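Oxidase/hydroxylase (Streptomyces hygroscopicus subsp. hygroscopicus, PDB 4XCB) probably acts as a 2-oxoglutarate-dependent dioxygenase in orthosomycin biosynthesis, holding a metal ion, 2-oxoglutarate and hygromycin B together in a double-stranded beta-helix. Local coordinates at residues Pro5-Glu10 with Gly19-Pro24; Ala76-Arg79 with Pro85-Leu88; Leu102-Gly107 with Cys157-Ser162; Cys136-Ala141 with Thr230-Trp235. All blocks are in the same frame, centred on the assembly; numbering follows the deposited sequence. Where two conformers were deposited one is given.

Interaction 1: Pro5-Glu10 with Gly19-Pro24; sequences PALTRE and GFLVIP
Leu7 meets Leu21 and Ile23 in a small, purely apolar contact at one edge of the larger sheet of the double-stranded beta-helix, where the lead-in to helix 9-18 lies over strand 20-23. The two segments are joined by that helix, and their backbones stay well apart: the nearest CA atoms, those of Leu7 and Ile23, are 9.6 Å from each other, so side-chain ends do all the touching. Leu7 sends out one branch. Its CG stands anti to the carbonyl carbon (chi1 -65°) and CD1 continues the chain, which turns CD2 to the side as the methyl that meets the strand. CD2 sits 3.8 Å from CD2 of Leu21, the two leucines sliding past one another in opposite directions. Leu21 and Ile23 are alternate residues of the strand, and both direct their CB toward the N-terminal segment. Pro77 and Val81 of helix 72-82 also pack on Leu7, while strand 20-23 is bonded through its backbone to strand 200-204. Just beyond Leu7 the chain turns into helix 9-18: Thr8 is the N-cap, its OG1 capping a backbone N of the first turn, and Gln11 OE1 accepts a bond from Thr8 N, as in a capping box. The leucine methyl that touches Leu21 also meets Ile23, which crosses Leu7 at about a right angle, its CD1 4.2 Å from Leu7 CD2.

Interaction 2: Ala76-Arg79 with Pro85-Leu88; sequences APVR and PLRL
Arg79 NH2 makes a salt bridge to Glu241 OE2 of the third subunit, and the other oxygen of that carboxylate, OE1, is hydrogen-bonded to Leu86 N, so one acid from a neighbouring chain ties together two residues that also touch each other. They belong to a tight helix-to-strand connection of the double-stranded beta-helix, in which helix 72-82, kinked at Pro77, packs against the start of strand 86-96 of the larger sheet. Between the segments themselves everything turns on Leu86, which slips its end between two side chains of the helix. Its CD2 lies over one face of the Arg79 guanidinium, 3.6 Å above the plane and displaced toward the rim, with NH1 the nearest atom at 3.7 Å from that methyl. The arginine chain runs extended from CG to NE, then swings at chi4 (-74°) to lay the flat group over the leucine. Its foot touches as well, Arg79 CG being 3.8 Å from Leu86 CD2. With a methionine in its place, Glu241 of the third subunit would probably lose its charged mate, and Leu86 the flat cover over its methyl. Val78 completes the grip from deeper inside, where it also packs on Leu202 and Tyr227: its CG1 is 3.8 Å from CD2 of Leu86 and 4.1 Å from CD1 of the same leucine.

Interaction 3: Leu102-Gly107 with Cys157-Ser162; sequences LYLHGG and CYVQGS. With NI (nickel (II) ion), chain E; HY0 (hygromycin b variant), chain G; AKG (2-oxoglutaric acid), chain F.
Leu104 and Val159 make the main apolar contact between strand 102-105 and strand 156-159, which lie in the smaller sheet of the double-stranded beta-helix with strand 209-211 between them. The side chains cross at about a right angle, Leu104 CD1 resting 3.8 Å from Val159 CG2, and Cys157 SG lies more loosely by the other leucine methyl. Further on, Gly107 CA comes within 3.8 Å of Ser162 O.

No hydrogen bond links the two segments directly; some close within each. In the type II turn from Val159 to Ser162, Ser162 N gives to Val159 O. His105 ND1 donates to Tyr103 O, nearly in the plane of the ring, at 2.9 Å; this fixes the ring's rotation and presents NE2 to the nickel(II) ion.

His105 NE2 binds nickel at 2.1 Å, with water 1 across the metal from it; 2-oxoglutarate chelates through O1 and O5, and water 2 and His209 complete six ligands.

Apolar packing on the ligands falls to His105 and Leu102. C16 of the hygromycin lies 3.4 Å above the centre of the His105 ring. Leu102 parts its methyls, CD1 lying 3.5 Å from hygromycin C19 and CD2 3.6 Å from C3 of 2-oxoglutarate. An alanine here would reach neither ligand, and is likely to open a gap between the two.

Glu205 binds iron in another structure of this protein, consistent with a two-histidine, one-carboxylate triad, but is not among the nickel ligands here; cosubstrate chelation with the antibiotic beside the metal is consistent with a 2-oxoglutarate-dependent oxygenase site.

Interaction 4: Cys136-Ala141 with Thr230-Trp235; sequences CPYVKA and TFFTEW. With HY0 (hygromycin b variant), chain G; AKG (2-oxoglutaric acid), chain F.
Trp235 packs against Tyr138 where the loop after strand 220-229 folds over the start of strand 139-144, beside the ligand pocket of the double-stranded beta-helix. Its side chain can be followed outward. CB touches the Tyr138 hydroxyl, with OH 3.5 Å away. Because CG stands anti to the backbone N (chi1 -175°), the indole carries on past that hydroxyl, and CD1 is still only 3.6 Å from Tyr138 OH. The hydroxyl has a polar partner in Glu90, which is itself hydrogen-bonded to the hygromycin. Then comes NE1, which donates to hygromycin O35 at 2.8 Å with an N-H...O angle of 152°. Beyond it CE2 and CZ2 run under the sugar: C26 sits 3.4 Å above the indole plane, offset toward the rim, and C25 lies nearly over the centre of the six-membered ring. Trp235 thus combines a ring face and one N-H in gripping the same sugar.

The strand reaches that sugar too. Lys140, extended beyond CG, hydrogen-bonds through NZ to hygromycin O32 at 2.9 Å. Lys140 NZ is also 3.1 Å from O1 of 2-oxoglutarate and bonds to Tyr92 OH, placing it between the antibiotic and 2-oxoglutarate.

Farther back along the loop, Phe232 packs on the strand side, with Tyr138 CD1 at the edge of its ring and Pro137 CB 3.6 Å from its CZ. Phe231 of the third subunit meets Phe232 edge-to-face. Pro137 O is buried here without a polar partner, and Phe232 CE2 lies 3.6 Å from it.

In the fold
Interactions 1, 2 and 4 all reach the larger sheet, and interaction 3 lies in the smaller one. Interactions 2 and 4 are close neighbours, their centres about 9 Å apart, joined by probable hydrogen bonds from Arg87 NH1 to Phe232 O (2.8 Å) and from Thr230 N to Pro85 O (3.0 Å); both also meet the third subunit. Interaction 1 touches interaction 2 through Leu7 CD2 and Pro77 CB, 3.8 Å apart, and interaction 3 through the Phe20 and Tyr158 rings. The pocket joins interactions 3 and 4: their nearest atoms stay about 6 Å apart, yet both touch hygromycin and 2-oxoglutarate, His105 holding the nickel(II) ion while Lys140 and Trp235 bind the antibiotic.

Interaction 1: Pro5-Glu10 with Gly19-Pro24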
# COMPACT_ATOMS: atom_id res chain seq x y z
N PRO A 5 -5.50 -24.98 11.07
CA PRO A 5 -5.39 -24.08 9.91
C PRO A 5 -5.38 -24.83 8.59
O PRO A 5 -4.69 -25.84 8.45
CB PRO A 5 -4.06 -23.36 10.16
CG PRO A 5 -3.93 -23.36 11.64
CD PRO A 5 -4.49 -24.67 12.09
N ALA A 6 -6.16 -24.34 7.63
CA ALA A 6 -6.23 -24.95 6.32
C ALA A 6 -4.89 -24.86 5.62
O ALA A 6 -4.48 -25.78 4.90
CB ALA A 6 -7.29 -24.29 5.49
N LEU A 7 -4.22 -23.73 5.83
CA LEU A 7 -2.92 -23.49 5.21
C LEU A 7 -1.86 -23.25 6.27
O LEU A 7 -2.08 -22.52 7.23
CB LEU A 7 -2.99 -22.27 4.26
CG LEU A 7 -3.89 -22.41 3.04
CD1 LEU A 7 -3.81 -21.15 2.18
CD2 LEU A 7 -3.54 -23.65 2.23
N THR A 8 -0.70 -23.86 6.07
CA THR A 8 0.42 -23.66 6.98
C THR A 8 1.04 -22.29 6.77
O THR A 8 0.72 -21.61 5.80
CB THR A 8 1.50 -24.73 6.79
OG1 THR A 8 2.06 -24.60 5.48
CG2 THR A 8 0.90 -26.12 6.96
N ARG A 9 1.95 -21.91 7.67
CA ARG A 9 2.71 -20.66 7.55
C ARG A 9 3.43 -20.63 6.21
O ARG A 9 3.43 -19.61 5.50
CB ARG A 9 3.72 -20.52 8.70
CG ARG A 9 3.12 -20.11 10.04
CD ARG A 9 2.52 -18.72 9.96
NE ARG A 9 1.06 -18.76 9.90
CZ ARG A 9 0.28 -17.69 9.78
NH1 ARG A 9 0.83 -16.48 9.69
NH2 ARG A 9 -1.04 -17.82 9.75
N GLU A 10 4.04 -21.75 5.84
CA GLU A 10 4.78 -21.83 4.61
C GLU A 10 3.86 -21.73 3.39
O GLU A 10 4.21 -21.07 2.41
CB GLU A 10 5.58 -23.13 4.56
CG GLU A 10 6.50 -23.22 3.38
CD GLU A 10 7.35 -24.47 3.40
OE1 GLU A 10 8.12 -24.64 4.37
OE2 GLU A 10 7.23 -25.27 2.46
N GLY A 19 1.50 -15.89 -5.76
CA GLY A 19 0.17 -15.69 -6.31
C GLY A 19 -0.60 -16.98 -6.52
O GLY A 19 -1.71 -16.95 -7.02
N PHE A 20 -0.01 -18.11 -6.17
CA PHE A 20 -0.73 -19.36 -6.28
C PHE A 20 -0.14 -20.37 -5.33
O PHE A 20 0.88 -20.12 -4.68
CB PHE A 20 -0.72 -19.89 -7.72
CG PHE A 20 0.62 -20.38 -8.19
CD1 PHE A 20 1.61 -19.49 -8.56
CD2 PHE A 20 0.86 -21.73 -8.29
CE1 PHE A 20 2.84 -19.95 -9.02
CE2 PHE A 20 2.09 -22.20 -8.74
CZ PHE A 20 3.07 -21.31 -9.10
N LEU A 21 -0.81 -21.50 -5.20
CA LEU A 21 -0.35 -22.56 -4.33
C LEU A 21 -0.84 -23.88 -4.88
O LEU A 21 -2.04 -24.06 -5.14
CB LEU A 21 -0.82 -22.35 -2.89
CG LEU A 21 -0.36 -23.47 -1.97
CD1 LEU A 21 1.16 -23.34 -1.69
CD2 LEU A 21 -1.18 -23.49 -0.69
N VAL A 22 0.09 -24.80 -5.10
CA VAL A 22 -0.27 -26.14 -5.53
C VAL A 22 -0.40 -27.01 -4.29
O VAL A 22 0.55 -27.13 -3.50
CB VAL A 22 0.75 -26.75 -6.49
CG1 VAL A 22 0.50 -28.24 -6.63
CG2 VAL A 22 0.68 -26.06 -7.85
N ILE A 23 -1.60 -27.56 -4.10
CA ILE A 23 -1.86 -28.43 -2.97
C ILE A 23 -1.98 -29.83 -3.52
O ILE A 23 -2.94 -30.15 -4.22
CB ILE A 23 -3.13 -28.02 -2.21
CG1 ILE A 23 -3.12 -26.52 -1.92
CG2 ILE A 23 -3.24 -28.81 -0.91
CD1 ILE A 23 -4.31 -26.04 -1.08
N PRO A 24 -0.98 -30.68 -3.26
CA PRO A 24 -0.96 -31.99 -3.90
C PRO A 24 -1.92 -33.01 -3.29
O PRO A 24 -2.15 -33.03 -2.08
CB PRO A 24 0.49 -32.45 -3.69
CG PRO A 24 0.89 -31.80 -2.42
CD PRO A 24 0.22 -30.46 -2.42

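Interaction 2: Ala76-Arg79 with Pro85-Leu88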
# COMPACT_ATOMS: atom_id res chain seq x y z
N ALA A 76 -11.76 -24.39 2.72
CA ALA A 76 -10.90 -24.00 3.83
C ALA A 76 -9.66 -23.22 3.33
O ALA A 76 -9.38 -22.14 3.85
CB ALA A 76 -10.50 -25.22 4.66
N PRO A 77 -8.94 -23.71 2.30
CA PRO A 77 -7.85 -22.84 1.83
C PRO A 77 -8.30 -21.54 1.17
O PRO A 77 -7.63 -20.52 1.33
CB PRO A 77 -7.09 -23.72 0.83
CG PRO A 77 -8.04 -24.79 0.45
CD PRO A 77 -8.90 -25.04 1.65
N VAL A 78 -9.42 -21.55 0.44
CA VAL A 78 -9.98 -20.31 -0.13
C VAL A 78 -10.25 -19.25 0.95
O VAL A 78 -9.87 -18.08 0.80
CB VAL A 78 -11.28 -20.60 -0.92
CG1 VAL A 78 -12.06 -19.30 -1.22
CG2 VAL A 78 -10.96 -21.34 -2.22
N ARG A 79 -10.88 -19.67 2.05
CA ARG A 79 -11.16 -18.76 3.14
C ARG A 79 -9.91 -18.07 3.68
O ARG A 79 -9.96 -16.90 4.09
CB ARG A 79 -11.86 -19.48 4.29
CG ARG A 79 -13.24 -19.94 3.96
CD ARG A 79 -13.91 -20.44 5.21
NE ARG A 79 -15.17 -21.07 4.87
CZ ARG A 79 -16.26 -20.41 4.50
NH1 ARG A 79 -16.25 -19.08 4.44
NH2 ARG A 79 -17.36 -21.08 4.19
N PRO A 85 -16.67 -12.81 4.03
CA PRO A 85 -17.85 -13.64 3.80
C PRO A 85 -17.87 -14.03 2.32
O PRO A 85 -17.71 -13.18 1.46
CB PRO A 85 -19.03 -12.73 4.17
CG PRO A 85 -18.44 -11.70 5.08
CD PRO A 85 -17.02 -11.50 4.60
N LEU A 86 -18.04 -15.32 2.06
CA LEU A 86 -17.76 -15.92 0.77
C LEU A 86 -18.98 -16.17 -0.10
O LEU A 86 -20.06 -16.52 0.40
CB LEU A 86 -17.05 -17.26 1.00
CG LEU A 86 -15.86 -17.70 0.16
CD1 LEU A 86 -14.89 -16.56 -0.14
CD2 LEU A 86 -15.18 -18.80 0.95
N ARG A 87 -18.78 -16.04 -1.40
CA ARG A 87 -19.79 -16.42 -2.38
C ARG A 87 -19.12 -17.20 -3.51
O ARG A 87 -18.00 -16.90 -3.91
CB ARG A 87 -20.50 -15.18 -2.90
CG ARG A 87 -21.62 -15.46 -3.87
CD ARG A 87 -22.17 -14.17 -4.47
NE ARG A 87 -23.37 -14.49 -5.22
CZ ARG A 87 -24.09 -13.62 -5.92
NH1 ARG A 87 -23.72 -12.34 -6.00
NH2 ARG A 87 -25.18 -14.03 -6.56
N LEU A 88 -19.80 -18.23 -4.01
CA LEU A 88 -19.36 -18.95 -5.20
C LEU A 88 -19.67 -18.14 -6.45
O LEU A 88 -20.83 -17.82 -6.70
CB LEU A 88 -20.04 -20.32 -5.25
CG LEU A 88 -19.77 -21.15 -6.51
CD1 LEU A 88 -18.33 -21.61 -6.57
CD2 LEU A 88 -20.72 -22.35 -6.56

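Interaction 3: Leu102-Gly107 with Cys157-Ser162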
# COMPACT_ATOMS: atom_id res chain seq x y z
N LEU A 102 -3.80 -21.63 -24.07
CA LEU A 102 -4.50 -20.56 -23.36
C LEU A 102 -3.55 -19.41 -23.13
O LEU A 102 -2.61 -19.51 -22.33
CB LEU A 102 -5.08 -21.07 -22.03
CG LEU A 102 -6.06 -20.14 -21.31
CD1 LEU A 102 -7.24 -19.84 -22.21
CD2 LEU A 102 -6.53 -20.80 -20.04
N TYR A 103 -3.78 -18.32 -23.85
CA TYR A 103 -2.87 -17.18 -23.81
C TYR A 103 -2.95 -16.47 -22.47
O TYR A 103 -3.94 -16.63 -21.75
CB TYR A 103 -3.18 -16.22 -24.95
CG TYR A 103 -2.99 -16.81 -26.33
CD1 TYR A 103 -1.93 -17.66 -26.60
CD2 TYR A 103 -3.88 -16.53 -27.36
CE1 TYR A 103 -1.75 -18.20 -27.85
CE2 TYR A 103 -3.71 -17.07 -28.62
CZ TYR A 103 -2.64 -17.91 -28.85
OH TYR A 103 -2.45 -18.46 -30.10
N LEU A 104 -1.92 -15.70 -22.14
CA LEU A 104 -1.84 -15.03 -20.85
C LEU A 104 -3.02 -14.11 -20.58
O LEU A 104 -3.55 -13.43 -21.48
CB LEU A 104 -0.54 -14.22 -20.74
CG LEU A 104 0.72 -15.08 -20.74
CD1 LEU A 104 1.96 -14.21 -20.46
CD2 LEU A 104 0.59 -16.24 -19.74
N HIS A 105 -3.43 -14.09 -19.32
CA HIS A 105 -4.49 -13.19 -18.86
C HIS A 105 -4.25 -12.89 -17.40
O HIS A 105 -3.46 -13.56 -16.75
CB HIS A 105 -5.88 -13.81 -19.06
CG HIS A 105 -6.00 -15.23 -18.59
ND1 HIS A 105 -5.58 -16.31 -19.35
CD2 HIS A 105 -6.51 -15.76 -17.45
CE1 HIS A 105 -5.83 -17.43 -18.69
NE2 HIS A 105 -6.38 -17.12 -17.54
N GLY A 106 -4.94 -11.89 -16.86
CA GLY A 106 -4.66 -11.43 -15.52
C GLY A 106 -3.48 -10.48 -15.52
O GLY A 106 -3.07 -10.00 -16.57
N GLY A 107 -2.92 -10.22 -14.35
CA GLY A 107 -1.86 -9.23 -14.19
C GLY A 107 -2.38 -8.02 -13.41
O GLY A 107 -3.40 -7.44 -13.75
N CYS A 157 1.22 -21.93 -16.86
CA CYS A 157 2.38 -21.06 -16.75
C CYS A 157 1.97 -19.69 -16.25
O CYS A 157 0.81 -19.29 -16.38
CB CYS A 157 3.13 -20.95 -18.09
SG CYS A 157 2.20 -20.42 -19.51
N TYR A 158 2.93 -18.97 -15.69
CA TYR A 158 2.65 -17.69 -15.07
C TYR A 158 3.86 -16.78 -15.15
O TYR A 158 5.01 -17.23 -15.23
CB TYR A 158 2.25 -17.89 -13.60
CG TYR A 158 3.38 -18.44 -12.78
CD1 TYR A 158 3.69 -19.80 -12.83
CD2 TYR A 158 4.19 -17.61 -12.01
CE1 TYR A 158 4.75 -20.32 -12.12
CE2 TYR A 158 5.25 -18.13 -11.29
CZ TYR A 158 5.53 -19.48 -11.35
OH TYR A 158 6.58 -20.02 -10.65
N VAL A 159 3.60 -15.48 -15.12
CA VAL A 159 4.69 -14.51 -15.07
C VAL A 159 5.03 -14.22 -13.61
O VAL A 159 4.17 -13.77 -12.86
CB VAL A 159 4.32 -13.24 -15.84
CG1 VAL A 159 5.40 -12.15 -15.68
CG2 VAL A 159 4.03 -13.58 -17.30
N GLN A 160 6.27 -14.49 -13.21
CA GLN A 160 6.69 -14.35 -11.82
C GLN A 160 6.35 -12.98 -11.24
O GLN A 160 6.67 -11.95 -11.84
CB GLN A 160 8.19 -14.59 -11.72
CG GLN A 160 8.70 -14.67 -10.32
CD GLN A 160 10.22 -14.69 -10.25
OE1 GLN A 160 10.81 -14.25 -9.27
NE2 GLN A 160 10.86 -15.21 -11.29
N GLY A 161 5.69 -12.96 -10.09
CA GLY A 161 5.38 -11.72 -9.40
C GLY A 161 4.37 -10.81 -10.09
O GLY A 161 4.17 -9.66 -9.66
N SER A 162 3.71 -11.31 -11.13
CA SER A 162 2.79 -10.48 -11.90
C SER A 162 1.55 -10.11 -11.11
O SER A 162 0.83 -9.19 -11.50
CB SER A 162 2.39 -11.17 -13.19
OG SER A 162 1.98 -12.49 -12.93
NI NI E . -7.05 -18.16 -15.79
C1 HY0 G . -11.74 -11.47 -22.02
C2 HY0 G . -11.71 -10.59 -23.25
C3 HY0 G . -12.85 -10.99 -24.19
C4 HY0 G . -12.71 -12.46 -24.58
C5 HY0 G . -12.62 -13.37 -23.35
C6 HY0 G . -11.57 -12.92 -22.38
N7 HY0 G . -11.88 -9.25 -22.85
O8 HY0 G . -10.66 -11.09 -21.20
N9 HY0 G . -13.85 -12.83 -25.35
C10 HY0 G . -13.65 -12.37 -26.72
O11 HY0 G . -12.29 -14.67 -23.79
C12 HY0 G . -10.63 -14.79 -19.30
C13 HY0 G . -10.49 -14.25 -20.69
O14 HY0 G . -10.04 -15.20 -21.63
C15 HY0 G . -8.79 -15.70 -21.25
C16 HY0 G . -9.01 -16.63 -20.10
C17 HY0 G . -9.60 -15.76 -18.91
O18 HY0 G . -11.72 -13.72 -21.17
C19 HY0 G . -8.18 -16.46 -22.44
O20 HY0 G . -7.81 -15.50 -23.43
O21 HY0 G . -9.91 -17.62 -20.44
O22 HY0 G . -10.12 -16.61 -17.98
C23 HY0 G . -11.48 -16.18 -17.76
C24 HY0 G . -12.33 -17.37 -17.48
C25 HY0 G . -13.68 -16.94 -16.93
C26 HY0 G . -13.51 -16.01 -15.74
C27 HY0 G . -12.69 -14.84 -16.17
O28 HY0 G . -11.45 -15.32 -16.65
O29 HY0 G . -11.92 -15.44 -18.99
O30 HY0 G . -12.59 -18.12 -18.68
O31 HY0 G . -14.42 -18.09 -16.60
O32 HY0 G . -12.87 -16.67 -14.64
C33 HY0 G . -12.42 -13.90 -14.99
C34 HY0 G . -12.07 -12.52 -15.50
O35 HY0 G . -13.21 -11.84 -15.98
N36 HY0 G . -11.31 -14.38 -14.27
C1 AKG F . -8.54 -20.32 -16.60
O1 AKG F . -8.72 -19.07 -16.45
O2 AKG F . -9.51 -21.09 -16.86
C2 AKG F . -7.16 -20.89 -16.45
O5 AKG F . -6.28 -20.14 -16.08
C3 AKG F . -6.89 -22.35 -16.80
C4 AKG F . -5.65 -22.91 -16.15
C5 AKG F . -5.32 -24.26 -16.77
O3 AKG F . -4.39 -24.97 -16.28
O4 AKG F . -5.96 -24.66 -17.78
O HOH W 1 -7.76 -19.09 -13.83
O HOH W 2 -8.30 -16.71 -15.17

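Interaction 4: Cys136-Ala141 with Thr230-Trp235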
# COMPACT_ATOMS: atom_id res chain seq x y z
N CYS A 136 -7.68 -11.42 -0.76
CA CYS A 136 -7.74 -11.46 -2.23
C CYS A 136 -9.18 -11.62 -2.65
O CYS A 136 -9.82 -12.60 -2.28
CB CYS A 136 -6.90 -12.61 -2.79
SG CYS A 136 -5.21 -12.64 -2.18
N PRO A 137 -9.69 -10.68 -3.44
CA PRO A 137 -11.14 -10.73 -3.69
C PRO A 137 -11.57 -11.76 -4.74
O PRO A 137 -12.77 -12.06 -4.78
CB PRO A 137 -11.46 -9.31 -4.14
CG PRO A 137 -10.21 -8.84 -4.77
CD PRO A 137 -9.08 -9.46 -4.00
N TYR A 138 -10.68 -12.26 -5.59
CA TYR A 138 -11.12 -13.21 -6.60
C TYR A 138 -10.09 -14.30 -6.68
O TYR A 138 -8.98 -14.06 -7.15
CB TYR A 138 -11.30 -12.53 -7.97
CG TYR A 138 -12.25 -13.23 -8.90
CD1 TYR A 138 -13.34 -12.56 -9.44
CD2 TYR A 138 -12.09 -14.56 -9.23
CE1 TYR A 138 -14.23 -13.19 -10.29
CE2 TYR A 138 -12.96 -15.20 -10.09
CZ TYR A 138 -14.03 -14.51 -10.61
OH TYR A 138 -14.93 -15.13 -11.46
N VAL A 139 -10.43 -15.49 -6.19
CA VAL A 139 -9.53 -16.62 -6.26
C VAL A 139 -10.23 -17.83 -6.89
O VAL A 139 -11.48 -17.95 -6.86
CB VAL A 139 -8.97 -17.00 -4.87
CG1 VAL A 139 -8.24 -15.79 -4.24
CG2 VAL A 139 -10.08 -17.46 -3.98
N LYS A 140 -9.43 -18.70 -7.49
CA LYS A 140 -9.92 -19.90 -8.11
C LYS A 140 -9.29 -21.12 -7.49
O LYS A 140 -8.10 -21.11 -7.17
CB LYS A 140 -9.64 -19.91 -9.60
CG LYS A 140 -10.59 -19.09 -10.41
CD LYS A 140 -10.38 -19.39 -11.88
CE LYS A 140 -11.19 -18.44 -12.73
NZ LYS A 140 -10.70 -18.46 -14.14
N ALA A 141 -10.07 -22.17 -7.35
CA ALA A 141 -9.52 -23.49 -7.08
C ALA A 141 -9.61 -24.29 -8.37
O ALA A 141 -10.70 -24.59 -8.85
CB ALA A 141 -10.27 -24.18 -5.95
N THR A 230 -19.23 -11.82 -0.77
CA THR A 230 -20.66 -11.89 -1.01
C THR A 230 -21.21 -10.73 -1.83
O THR A 230 -22.29 -10.86 -2.40
CB THR A 230 -21.45 -11.95 0.31
OG1 THR A 230 -21.10 -10.83 1.14
CG2 THR A 230 -21.15 -13.24 1.03
N PHE A 231 -20.48 -9.63 -1.90
CA PHE A 231 -20.96 -8.48 -2.67
C PHE A 231 -20.44 -8.48 -4.11
O PHE A 231 -20.74 -7.55 -4.85
CB PHE A 231 -20.57 -7.16 -1.97
CG PHE A 231 -19.13 -7.07 -1.58
CD1 PHE A 231 -18.72 -7.43 -0.31
CD2 PHE A 231 -18.19 -6.65 -2.50
CE1 PHE A 231 -17.39 -7.36 0.05
CE2 PHE A 231 -16.85 -6.58 -2.14
CZ PHE A 231 -16.46 -6.94 -0.87
N PHE A 232 -19.66 -9.49 -4.48
CA PHE A 232 -19.30 -9.68 -5.89
C PHE A 232 -20.46 -10.36 -6.62
O PHE A 232 -21.12 -11.23 -6.06
CB PHE A 232 -18.03 -10.53 -6.06
CG PHE A 232 -16.75 -9.74 -6.03
CD1 PHE A 232 -16.64 -8.58 -5.29
CD2 PHE A 232 -15.64 -10.19 -6.74
CE1 PHE A 232 -15.44 -7.87 -5.26
CE2 PHE A 232 -14.46 -9.49 -6.71
CZ PHE A 232 -14.35 -8.34 -5.98
N THR A 233 -20.71 -9.95 -7.87
CA THR A 233 -21.69 -10.65 -8.70
C THR A 233 -21.12 -11.96 -9.26
O THR A 233 -19.90 -12.11 -9.40
CB THR A 233 -22.18 -9.79 -9.88
OG1 THR A 233 -21.07 -9.44 -10.73
CG2 THR A 233 -22.88 -8.54 -9.40
N GLU A 234 -22.00 -12.90 -9.60
CA GLU A 234 -21.53 -14.14 -10.23
C GLU A 234 -20.83 -13.77 -11.53
O GLU A 234 -21.18 -12.77 -12.16
CB GLU A 234 -22.68 -15.11 -10.46
CG GLU A 234 -23.14 -15.76 -9.16
CD GLU A 234 -24.45 -16.51 -9.30
OE1 GLU A 234 -25.04 -16.50 -10.40
OE2 GLU A 234 -24.90 -17.10 -8.28
N TRP A 235 -19.84 -14.56 -11.95
CA TRP A 235 -19.06 -14.15 -13.11
C TRP A 235 -19.87 -14.10 -14.39
O TRP A 235 -20.63 -15.01 -14.72
CB TRP A 235 -17.84 -15.04 -13.36
CG TRP A 235 -17.04 -14.48 -14.48
CD1 TRP A 235 -16.15 -13.45 -14.41
CD2 TRP A 235 -17.11 -14.85 -15.86
NE1 TRP A 235 -15.64 -13.17 -15.66
CE2 TRP A 235 -16.21 -14.02 -16.56
CE3 TRP A 235 -17.83 -15.82 -16.57
CZ2 TRP A 235 -16.02 -14.13 -17.94
CZ3 TRP A 235 -17.63 -15.92 -17.94
CH2 TRP A 235 -16.74 -15.08 -18.60
C1 HY0 G . -11.74 -11.47 -22.02
C2 HY0 G . -11.71 -10.59 -23.25
C3 HY0 G . -12.85 -10.99 -24.19
C4 HY0 G . -12.71 -12.46 -24.58
C5 HY0 G . -12.62 -13.37 -23.35
C6 HY0 G . -11.57 -12.92 -22.38
N7 HY0 G . -11.88 -9.25 -22.85
O8 HY0 G . -10.66 -11.09 -21.20
N9 HY0 G . -13.85 -12.83 -25.35
C10 HY0 G . -13.65 -12.37 -26.72
O11 HY0 G . -12.29 -14.67 -23.79
C12 HY0 G . -10.63 -14.79 -19.30
C13 HY0 G . -10.49 -14.25 -20.69
O14 HY0 G . -10.04 -15.20 -21.63
C15 HY0 G . -8.79 -15.70 -21.25
C16 HY0 G . -9.01 -16.63 -20.10
C17 HY0 G . -9.60 -15.76 -18.91
O18 HY0 G . -11.72 -13.72 -21.17
C19 HY0 G . -8.18 -16.46 -22.44
O20 HY0 G . -7.81 -15.50 -23.43
O21 HY0 G . -9.91 -17.62 -20.44
O22 HY0 G . -10.12 -16.61 -17.98
C23 HY0 G . -11.48 -16.18 -17.76
C24 HY0 G . -12.33 -17.37 -17.48
C25 HY0 G . -13.68 -16.94 -16.93
C26 HY0 G . -13.51 -16.01 -15.74
C27 HY0 G . -12.69 -14.84 -16.17
O28 HY0 G . -11.45 -15.32 -16.65
O29 HY0 G . -11.92 -15.44 -18.99
O30 HY0 G . -12.59 -18.12 -18.68
O31 HY0 G . -14.42 -18.09 -16.60
O32 HY0 G . -12.87 -16.67 -14.64
C33 HY0 G . -12.42 -13.90 -14.99
C34 HY0 G . -12.07 -12.52 -15.50
O35 HY0 G . -13.21 -11.84 -15.98
N36 HY0 G . -11.31 -14.38 -14.27
C1 AKG F . -8.54 -20.32 -16.60
O1 AKG F . -8.72 -19.07 -16.45
O2 AKG F . -9.51 -21.09 -16.86
C2 AKG F . -7.16 -20.89 -16.45
O5 AKG F . -6.28 -20.14 -16.08
C3 AKG F . -6.89 -22.35 -16.80
C4 AKG F . -5.65 -22.91 -16.15
C5 AKG F . -5.32 -24.26 -16.77
O3 AKG F . -4.39 -24.97 -16.28
O4 AKG F . -5.96 -24.66 -17.78